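Long-range contacts in molybdopterin synthase catalytic subunit (Helicobacter pylori, PDB 3RPF), which probably converts precursor Z into molybdopterin by inserting two sulfur atoms, supplied by the partner protein MoaD, to form the dithiolene group: residues G10-T14 and Q89-L93; F30-C34 and V95-R101; L57-W61 and N118-W122. The contacts are given in a common frame with arbitrary orientation. Residues are numbered along the deposited sequence.

Contact 1. Residues G10-T14 and Q89-L93; sequences GALDT and QSSFL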
loop_
_atom_site.group_PDB
_atom_site.type_symbol
_atom_site.label_atom_id
_atom_site.label_comp_id
_atom_site.label_asym_id
_atom_site.label_seq_id
_atom_site.Cartn_x
_atom_site.Cartn_y
_atom_site.Cartn_z
ATOM N N GLY A 10 8.739 5.207 -21.678
ATOM C CA GLY A 10 9.788 5.570 -20.744
ATOM C C GLY A 10 9.297 5.638 -19.307
ATOM O O GLY A 10 8.252 5.087 -18.968
ATOM N N ALA A 11 10.067 6.330 -18.472
ATOM C CA ALA A 11 9.825 6.448 -17.039
ATOM C C ALA A 11 8.511 7.160 -16.681
ATOM O O ALA A 11 8.081 8.090 -17.361
ATOM C CB ALA A 11 11.001 7.170 -16.398
ATOM N N LEU A 12 7.881 6.727 -15.599
ATOM C CA LEU A 12 6.624 7.337 -15.176
ATOM C C LEU A 12 6.893 8.680 -14.498
ATOM O O LEU A 12 7.902 8.834 -13.803
ATOM C CB LEU A 12 5.887 6.411 -14.208
ATOM C CG LEU A 12 5.484 5.043 -14.753
ATOM C CD1 LEU A 12 4.764 4.249 -13.671
ATOM C CD2 LEU A 12 4.610 5.172 -15.985
ATOM N N ASP A 13 6.012 9.658 -14.703
ATOM C CA ASP A 13 6.110 10.898 -13.938
ATOM C C ASP A 13 5.291 10.707 -12.673
ATOM O O ASP A 13 4.115 11.089 -12.613
ATOM C CB ASP A 13 5.597 12.096 -14.727
ATOM C CG ASP A 13 5.798 13.408 -13.982
ATOM O OD1 ASP A 13 6.054 13.362 -12.758
ATOM O OD2 ASP A 13 5.706 14.482 -14.616
ATOM N N THR A 14 5.910 10.103 -11.665
ATOM C CA THR A 14 5.178 9.714 -10.461
ATOM C C THR A 14 4.623 10.927 -9.729
ATOM O O THR A 14 3.536 10.873 -9.182
ATOM C CB THR A 14 6.052 8.899 -9.506
ATOM O OG1 THR A 14 7.146 9.707 -9.066
ATOM C CG2 THR A 14 6.589 7.669 -10.220
ATOM N N GLN A 89 14.477 5.543 -11.693
ATOM C CA GLN A 89 13.195 5.953 -12.268
ATOM C C GLN A 89 12.105 4.914 -12.013
ATOM O O GLN A 89 12.400 3.735 -11.792
ATOM C CB GLN A 89 13.333 6.222 -13.773
ATOM C CG GLN A 89 14.367 7.285 -14.117
ATOM C CD GLN A 89 14.309 7.725 -15.569
ATOM O OE1 GLN A 89 14.121 6.910 -16.479
ATOM N NE2 GLN A 89 14.478 9.023 -15.794
ATOM N N SER A 90 10.847 5.353 -12.053
ATOM C CA SER A 90 9.715 4.477 -11.752
ATOM C C SER A 90 9.128 3.828 -12.994
ATOM O O SER A 90 8.992 4.465 -14.037
ATOM C CB SER A 90 8.623 5.254 -11.003
ATOM O OG SER A 90 9.163 5.913 -9.868
ATOM N N SER A 91 8.758 2.559 -12.879
ATOM C CA SER A 91 8.301 1.819 -14.054
ATOM C C SER A 91 6.864 1.355 -13.899
ATOM O O SER A 91 6.237 0.914 -14.867
ATOM C CB SER A 91 9.195 0.609 -14.277
ATOM O OG SER A 91 9.135 -0.262 -13.162
ATOM N N PHE A 92 6.333 1.455 -12.684
ATOM C CA PHE A 92 5.006 0.926 -12.419
ATOM C C PHE A 92 4.445 1.677 -11.221
ATOM O O PHE A 92 5.180 2.006 -10.294
ATOM C CB PHE A 92 5.111 -0.581 -12.128
ATOM C CG PHE A 92 3.866 -1.187 -11.499
ATOM C CD1 PHE A 92 2.634 -1.115 -12.138
ATOM C CD2 PHE A 92 3.950 -1.878 -10.294
ATOM C CE1 PHE A 92 1.498 -1.681 -11.578
ATOM C CE2 PHE A 92 2.818 -2.464 -9.721
ATOM C CZ PHE A 92 1.580 -2.364 -10.369
ATOM N N LEU A 93 3.155 1.975 -11.268
ATOM C CA LEU A 93 2.501 2.681 -10.178
ATOM C C LEU A 93 1.062 2.242 -10.163
ATOM O O LEU A 93 0.433 2.107 -11.222
ATOM C CB LEU A 93 2.586 4.198 -10.388
ATOM C CG LEU A 93 1.959 5.064 -9.292
ATOM C CD1 LEU A 93 2.772 6.329 -9.049
ATOM C CD2 LEU A 93 0.540 5.412 -9.663
HETATM O O HOH W 1 10.286 8.313 -12.680
#
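A single direct hydrogen bond joins these two segments, and it is almost perfectly straight. Leu-12 N donates to Ser-90 O at 3.0 Å, with an angle of 178° at the hydrogen. One water extends the link: it donates to Leu-12 O at 2.7 Å and accepts from Ser-90 N at 3.1 Å. Leu-12 therefore meets both backbone polar groups of Ser-90, one of them through water. Segment 10-14 leads from edge strand 5-9 to helix 14-27, with Asp-13 as the helix N-cap; its OD1 caps Glu-16 N. Segment 89-93 opens strand 90-98, an inner strand of the same four-stranded mixed sheet, where Ser-91 and Phe-92 form a classic beta bulge opposite Gly-38. Leu-12 CD1 reaches over this strand, 3.4 Å from Phe-92 N and 3.9 Å from Leu-93 CB. Thr-14 CG2 lies 3.1 Å from Ser-90 OG, while Thr-14 OG1 bonds Gln-22 of the second subunit. Ser-91 points away from the loop, and its OG bonds Gly-74 O of the MoaD chain.

Contact 2. Residues F30-C34 and V95-R101; sequences FGAFC and VSMGKNR. With SO4 (sulfate ion), chain E.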
loop_
_atom_site.group_PDB
_atom_site.type_symbol
_atom_site.label_atom_id
_atom_site.label_comp_id
_atom_site.label_asym_id
_atom_site.label_seq_id
_atom_site.Cartn_x
_atom_site.Cartn_y
_atom_site.Cartn_z
ATOM N N PHE A 30 -13.041 10.393 -0.758
ATOM C CA PHE A 30 -12.431 9.161 -0.262
ATOM C C PHE A 30 -11.632 9.365 1.017
ATOM O O PHE A 30 -11.101 10.447 1.255
ATOM C CB PHE A 30 -11.500 8.552 -1.334
ATOM C CG PHE A 30 -12.238 7.939 -2.497
ATOM C CD1 PHE A 30 -13.586 7.628 -2.392
ATOM C CD2 PHE A 30 -11.573 7.650 -3.682
ATOM C CE1 PHE A 30 -14.270 7.055 -3.460
ATOM C CE2 PHE A 30 -12.245 7.078 -4.757
ATOM C CZ PHE A 30 -13.597 6.776 -4.646
ATOM N N GLY A 31 -11.512 8.309 1.821
ATOM C CA GLY A 31 -10.855 8.419 3.118
ATOM C C GLY A 31 -9.619 7.552 3.199
ATOM O O GLY A 31 -8.863 7.635 4.171
ATOM N N ALA A 32 -9.422 6.703 2.190
ATOM C CA ALA A 32 -8.270 5.780 2.176
ATOM C C ALA A 32 -7.592 5.721 0.819
ATOM O O ALA A 32 -8.248 5.542 -0.220
ATOM C CB ALA A 32 -8.686 4.376 2.613
ATOM N N PHE A 33 -6.267 5.825 0.835
ATOM C CA PHE A 33 -5.515 6.022 -0.405
ATOM C C PHE A 33 -4.248 5.171 -0.333
ATOM O O PHE A 33 -3.324 5.504 0.421
ATOM C CB PHE A 33 -5.211 7.523 -0.524
ATOM C CG PHE A 33 -4.454 7.934 -1.773
ATOM C CD1 PHE A 33 -5.119 8.141 -2.970
ATOM C CD2 PHE A 33 -3.089 8.177 -1.724
ATOM C CE1 PHE A 33 -4.424 8.555 -4.108
ATOM C CE2 PHE A 33 -2.393 8.595 -2.843
ATOM C CZ PHE A 33 -3.065 8.781 -4.045
ATOM N N CYS A 34 -4.213 4.064 -1.086
ATOM C CA CYS A 34 -3.049 3.177 -1.104
ATOM C C CYS A 34 -2.298 3.250 -2.426
ATOM O O CYS A 34 -2.893 3.080 -3.489
ATOM C CB CYS A 34 -3.480 1.733 -0.920
ATOM S SG CYS A 34 -4.737 1.473 0.331
ATOM N N VAL A 95 -2.787 2.567 -7.709
ATOM C CA VAL A 95 -3.503 3.165 -6.587
ATOM C C VAL A 95 -4.791 2.406 -6.384
ATOM O O VAL A 95 -5.448 1.997 -7.347
ATOM C CB VAL A 95 -3.823 4.643 -6.861
ATOM C CG1 VAL A 95 -4.659 4.770 -8.145
ATOM C CG2 VAL A 95 -4.543 5.270 -5.684
ATOM N N SER A 96 -5.132 2.201 -5.118
ATOM C CA SER A 96 -6.394 1.611 -4.736
ATOM C C SER A 96 -6.910 2.570 -3.700
ATOM O O SER A 96 -6.237 2.789 -2.676
ATOM C CB SER A 96 -6.151 0.242 -4.102
ATOM O OG SER A 96 -7.353 -0.286 -3.562
HETATM N N MSE A 97 -8.076 3.171 -3.948
HETATM C CA MSE A 97 -8.590 4.175 -2.996
HETATM C C MSE A 97 -10.093 4.053 -2.860
HETATM O O MSE A 97 -10.769 3.581 -3.774
HETATM C CB MSE A 97 -8.221 5.591 -3.458
HETATM C CG MSE A 97 -8.586 5.854 -4.946
HETATM SE SE MSE A 97 -8.025 7.608 -5.616
HETATM C CE MSE A 97 -7.824 7.195 -7.529
ATOM N N GLY A 98 -10.621 4.461 -1.713
ATOM C CA GLY A 98 -12.044 4.405 -1.547
ATOM C C GLY A 98 -12.494 5.067 -0.268
ATOM O O GLY A 98 -11.726 5.740 0.444
ATOM N N LYS A 99 -13.760 4.861 0.037
ATOM C CA LYS A 99 -14.324 5.408 1.239
ATOM C C LYS A 99 -13.646 4.814 2.465
ATOM O O LYS A 99 -13.201 5.566 3.337
ATOM C CB LYS A 99 -15.835 5.154 1.252
ATOM C CG LYS A 99 -16.531 5.521 2.553
ATOM C CD LYS A 99 -18.057 5.489 2.353
ATOM C CE LYS A 99 -18.787 5.229 3.660
ATOM N NZ LYS A 99 -20.062 6.004 3.771
ATOM N N ASN A 100 -13.550 3.483 2.516
ATOM C CA ASN A 100 -13.039 2.765 3.690
ATOM C C ASN A 100 -11.712 2.053 3.415
ATOM O O ASN A 100 -11.464 1.613 2.300
ATOM C CB ASN A 100 -14.072 1.748 4.173
ATOM C CG ASN A 100 -15.307 2.408 4.755
ATOM O OD1 ASN A 100 -16.377 2.397 4.142
ATOM N ND2 ASN A 100 -15.166 2.986 5.944
ATOM N N ARG A 101 -10.859 1.926 4.426
ATOM C CA ARG A 101 -9.546 1.336 4.177
ATOM C C ARG A 101 -9.610 -0.170 3.925
ATOM O O ARG A 101 -8.746 -0.725 3.266
ATOM C CB ARG A 101 -8.579 1.609 5.335
ATOM C CG ARG A 101 -8.581 0.515 6.383
ATOM C CD ARG A 101 -7.539 0.761 7.473
ATOM N NE ARG A 101 -7.491 -0.360 8.409
ATOM C CZ ARG A 101 -8.384 -0.558 9.374
ATOM N NH1 ARG A 101 -8.271 -1.602 10.187
ATOM N NH2 ARG A 101 -9.394 0.288 9.533
HETATM S S SO4 E . -11.363 3.510 7.804
HETATM O O1 SO4 E . -12.238 2.458 7.295
HETATM O O2 SO4 E . -10.948 4.393 6.716
HETATM O O3 SO4 E . -12.103 4.273 8.803
HETATM O O4 SO4 E . -10.165 2.934 8.410
#
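Five backbone hydrogen bonds join segment 30-34 to strand 90-98: four link it to its antiparallel neighbour, strand 32-39, and the fifth comes from Gly-31, just before. Cys-34 and Ser-96 form a hydrogen-bonded pair: Cys-34 N to Ser-96 O and Ser-96 N to Cys-34 O are both 2.9 Å. Ala-32 and Gly-98 form another, at 3.0 Å for both Ala-32 N to Gly-98 O and Gly-98 N to Ala-32 O. Gly-98 O also accepts from Gly-31 N at 2.9 Å, so Gly-31 and Ala-32 make a classic beta bulge against Gly-98. Beyond the strand end, a sulfate, probably from the crystallisation liquor, sits at the start of helix 101-118. Asn-100 ND2 donates to its O1 at 3.3 Å, Arg-101 N to O1 at 3.2 Å, and Arg-101 NH2 to O4 at 3.0 Å. Arg-101 NH1 forms a salt bridge with Glu-113 of the second subunit.

The packing is aromatic on the face carrying Phe-33 and Met-97, a non-hydrogen-bonded pair. Met-97, present as selenomethionine, places SE at the ring edges of Phe-30 and Phe-33, 5.3 and 5.1 Å from the ring centroids. Gly-98 CA lies over the face of Phe-30, a CH-pi contact at 3.7 Å from its centroid. Phe-33 CE1 packs 3.6 Å from Val-95 CG2. Phe-33 and Cys-34 also pair with a strand of the second subunit, so the sheet crosses the dimer interface. Asn-100 and Arg-101 are substrate-binding residues by similarity. The bound anion is consistent with a site for a phosphate-bearing substrate such as cyclic pyranopterin phosphate.

Contact 3. Residues L57-W61 and N118-W122; sequences LLKTW and NAPIW. With EDO (1,2-ethanediol), chain F.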
loop_
_atom_site.group_PDB
_atom_site.type_symbol
_atom_site.label_atom_id
_atom_site.label_comp_id
_atom_site.label_asym_id
_atom_site.label_seq_id
_atom_site.Cartn_x
_atom_site.Cartn_y
_atom_site.Cartn_z
ATOM N N LEU A 57 -4.159 -7.226 -24.453
ATOM C CA LEU A 57 -4.482 -8.181 -23.395
ATOM C C LEU A 57 -4.312 -7.519 -22.037
ATOM O O LEU A 57 -5.113 -7.741 -21.131
ATOM C CB LEU A 57 -3.619 -9.443 -23.507
ATOM C CG LEU A 57 -3.767 -10.452 -22.362
ATOM C CD1 LEU A 57 -5.216 -10.856 -22.156
ATOM C CD2 LEU A 57 -2.891 -11.668 -22.643
ATOM N N LEU A 58 -3.290 -6.685 -21.892
ATOM C CA LEU A 58 -3.137 -5.933 -20.642
ATOM C C LEU A 58 -4.402 -5.123 -20.340
ATOM O O LEU A 58 -4.900 -5.125 -19.202
ATOM C CB LEU A 58 -1.907 -5.022 -20.696
ATOM C CG LEU A 58 -1.800 -4.144 -19.446
ATOM C CD1 LEU A 58 -1.663 -5.039 -18.234
ATOM C CD2 LEU A 58 -0.623 -3.195 -19.563
ATOM N N LYS A 59 -4.944 -4.459 -21.357
ATOM C CA LYS A 59 -6.141 -3.639 -21.174
ATOM C C LYS A 59 -7.316 -4.449 -20.646
ATOM O O LYS A 59 -7.998 -4.040 -19.696
ATOM C CB LYS A 59 -6.536 -2.957 -22.490
ATOM N N THR A 60 -7.568 -5.595 -21.261
ATOM C CA THR A 60 -8.721 -6.409 -20.874
ATOM C C THR A 60 -8.500 -7.042 -19.508
ATOM O O THR A 60 -9.375 -6.972 -18.631
ATOM C CB THR A 60 -9.027 -7.492 -21.929
ATOM O OG1 THR A 60 -7.910 -8.376 -22.056
ATOM C CG2 THR A 60 -9.322 -6.845 -23.280
ATOM N N TRP A 61 -7.334 -7.652 -19.318
ATOM C CA TRP A 61 -6.964 -8.170 -17.997
ATOM C C TRP A 61 -7.191 -7.126 -16.900
ATOM O O TRP A 61 -7.805 -7.409 -15.858
ATOM C CB TRP A 61 -5.485 -8.626 -17.985
ATOM C CG TRP A 61 -5.040 -9.139 -16.631
ATOM C CD1 TRP A 61 -5.250 -10.391 -16.112
ATOM C CD2 TRP A 61 -4.327 -8.405 -15.619
ATOM N NE1 TRP A 61 -4.698 -10.481 -14.848
ATOM C CE2 TRP A 61 -4.133 -9.273 -14.521
ATOM C CE3 TRP A 61 -3.838 -7.098 -15.535
ATOM C CZ2 TRP A 61 -3.480 -8.872 -13.351
ATOM C CZ3 TRP A 61 -3.181 -6.698 -14.367
ATOM C CH2 TRP A 61 -3.006 -7.585 -13.297
ATOM N N ASN A 118 0.703 -12.356 -13.677
ATOM C CA ASN A 118 -0.240 -12.530 -14.779
ATOM C C ASN A 118 -0.311 -11.407 -15.806
ATOM O O ASN A 118 -0.851 -11.595 -16.894
ATOM C CB ASN A 118 -1.640 -12.803 -14.238
ATOM C CG ASN A 118 -1.741 -14.141 -13.548
ATOM O OD1 ASN A 118 -1.732 -15.186 -14.199
ATOM N ND2 ASN A 118 -1.837 -14.120 -12.220
ATOM N N ALA A 119 0.208 -10.236 -15.476
ATOM C CA ALA A 119 0.125 -9.145 -16.432
ATOM C C ALA A 119 1.061 -9.504 -17.562
ATOM O O ALA A 119 2.190 -9.929 -17.324
ATOM C CB ALA A 119 0.513 -7.820 -15.804
ATOM N N PRO A 120 0.572 -9.377 -18.801
ATOM C CA PRO A 120 1.372 -9.723 -19.984
ATOM C C PRO A 120 2.395 -8.631 -20.241
ATOM O O PRO A 120 2.176 -7.761 -21.082
ATOM C CB PRO A 120 0.332 -9.781 -21.098
ATOM C CG PRO A 120 -0.744 -8.791 -20.661
ATOM C CD PRO A 120 -0.777 -8.887 -19.148
ATOM N N ILE A 121 3.482 -8.659 -19.470
ATOM C CA ILE A 121 4.562 -7.686 -19.592
ATOM C C ILE A 121 5.896 -8.417 -19.480
ATOM O O ILE A 121 6.034 -9.317 -18.646
ATOM C CB ILE A 121 4.486 -6.619 -18.489
ATOM C CG1 ILE A 121 3.177 -5.819 -18.597
ATOM C CG2 ILE A 121 5.697 -5.706 -18.559
ATOM C CD1 ILE A 121 2.986 -4.779 -17.462
ATOM N N TRP A 122 6.866 -8.046 -20.322
ATOM C CA TRP A 122 8.167 -8.729 -20.351
ATOM C C TRP A 122 9.297 -7.780 -19.984
ATOM O O TRP A 122 9.367 -6.654 -20.474
ATOM C CB TRP A 122 8.422 -9.387 -21.715
ATOM C CG TRP A 122 7.404 -10.440 -21.994
ATOM C CD1 TRP A 122 7.462 -11.752 -21.640
ATOM C CD2 TRP A 122 6.136 -10.248 -22.625
ATOM N NE1 TRP A 122 6.303 -12.393 -22.012
ATOM C CE2 TRP A 122 5.473 -11.486 -22.619
ATOM C CE3 TRP A 122 5.493 -9.142 -23.183
ATOM C CZ2 TRP A 122 4.202 -11.655 -23.172
ATOM C CZ3 TRP A 122 4.234 -9.312 -23.729
ATOM C CH2 TRP A 122 3.607 -10.560 -23.725
HETATM C C1 EDO F . -4.256 -12.306 -18.671
HETATM O O1 EDO F . -5.190 -13.384 -18.498
HETATM C C2 EDO F . -2.832 -12.850 -18.811
HETATM O O2 EDO F . -2.528 -13.740 -17.726
#
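Helix 55-71 packs here against the turn that leads from helix 101-118 into strand 121-127, part of the antiparallel sheet of this MoaE-family protein. No hydrogen bond crosses between the two segments; the fit is by apolar side chains. Pro-120 is the main bump. Its ring presses against the helix between Leu-57 and Leu-58, with CG 3.8 Å from Leu-57 CG, 3.9 Å from Leu-58 CB and 3.5 Å from Leu-58 N. Pro-120 is also the centre of an inverse gamma turn, in which a weak bond runs from Ile-121 N to Ala-119 O. At this bend the CA-to-CB bond of Pro-120 points toward the helix.

Ala-119 is a smaller bump. Its CB lies over a face of the Trp-61 ring, 4.1 Å from CZ3, and comes 4.3 Å from Leu-58 CD1. The other methyl of Leu-58, CD2, just meets Ile-121 CD1 at 4.5 Å. At the other end of the indole, Asn-118 CB approaches Trp-61 NE1 to 3.9 Å. Phe-115 also touches both Trp-61 and Ile-121. The MoaD chain borders the contact, with its Pro-69 accepting a hydrogen bond from Trp-122. A molecule of 1,2-ethanediol, probably from the crystallisation liquor, lies beside Leu-57 and Trp-61: its C1 is 3.3 Å from Trp-61 CD1, and its O2 donates to Asn-118 O at 2.8 Å.

Contacts 1 and 2 both use strand 90-98, one at its start and one at its end. Their centres are about 21 Å apart. Contact 3 instead joins helix 55-71 to the beginning of strand 121-127, in the other sheet. Contact 1 is buried. Contacts 2 and 3 are only partly buried, and contact 2 lies farthest from the chain centre, at about 17 Å. The chemistry follows these places. Strand pairing gives contact 2 a full backbone ladder, whereas the loop in contact 1 makes one direct bond and a water bridge. Contact 3 has no hydrogen bond between its segments and rests mainly on apolar side chains. Contacts 1 and 3 border MoaD; contacts 1 and 2 both reach the second MoaE subunit.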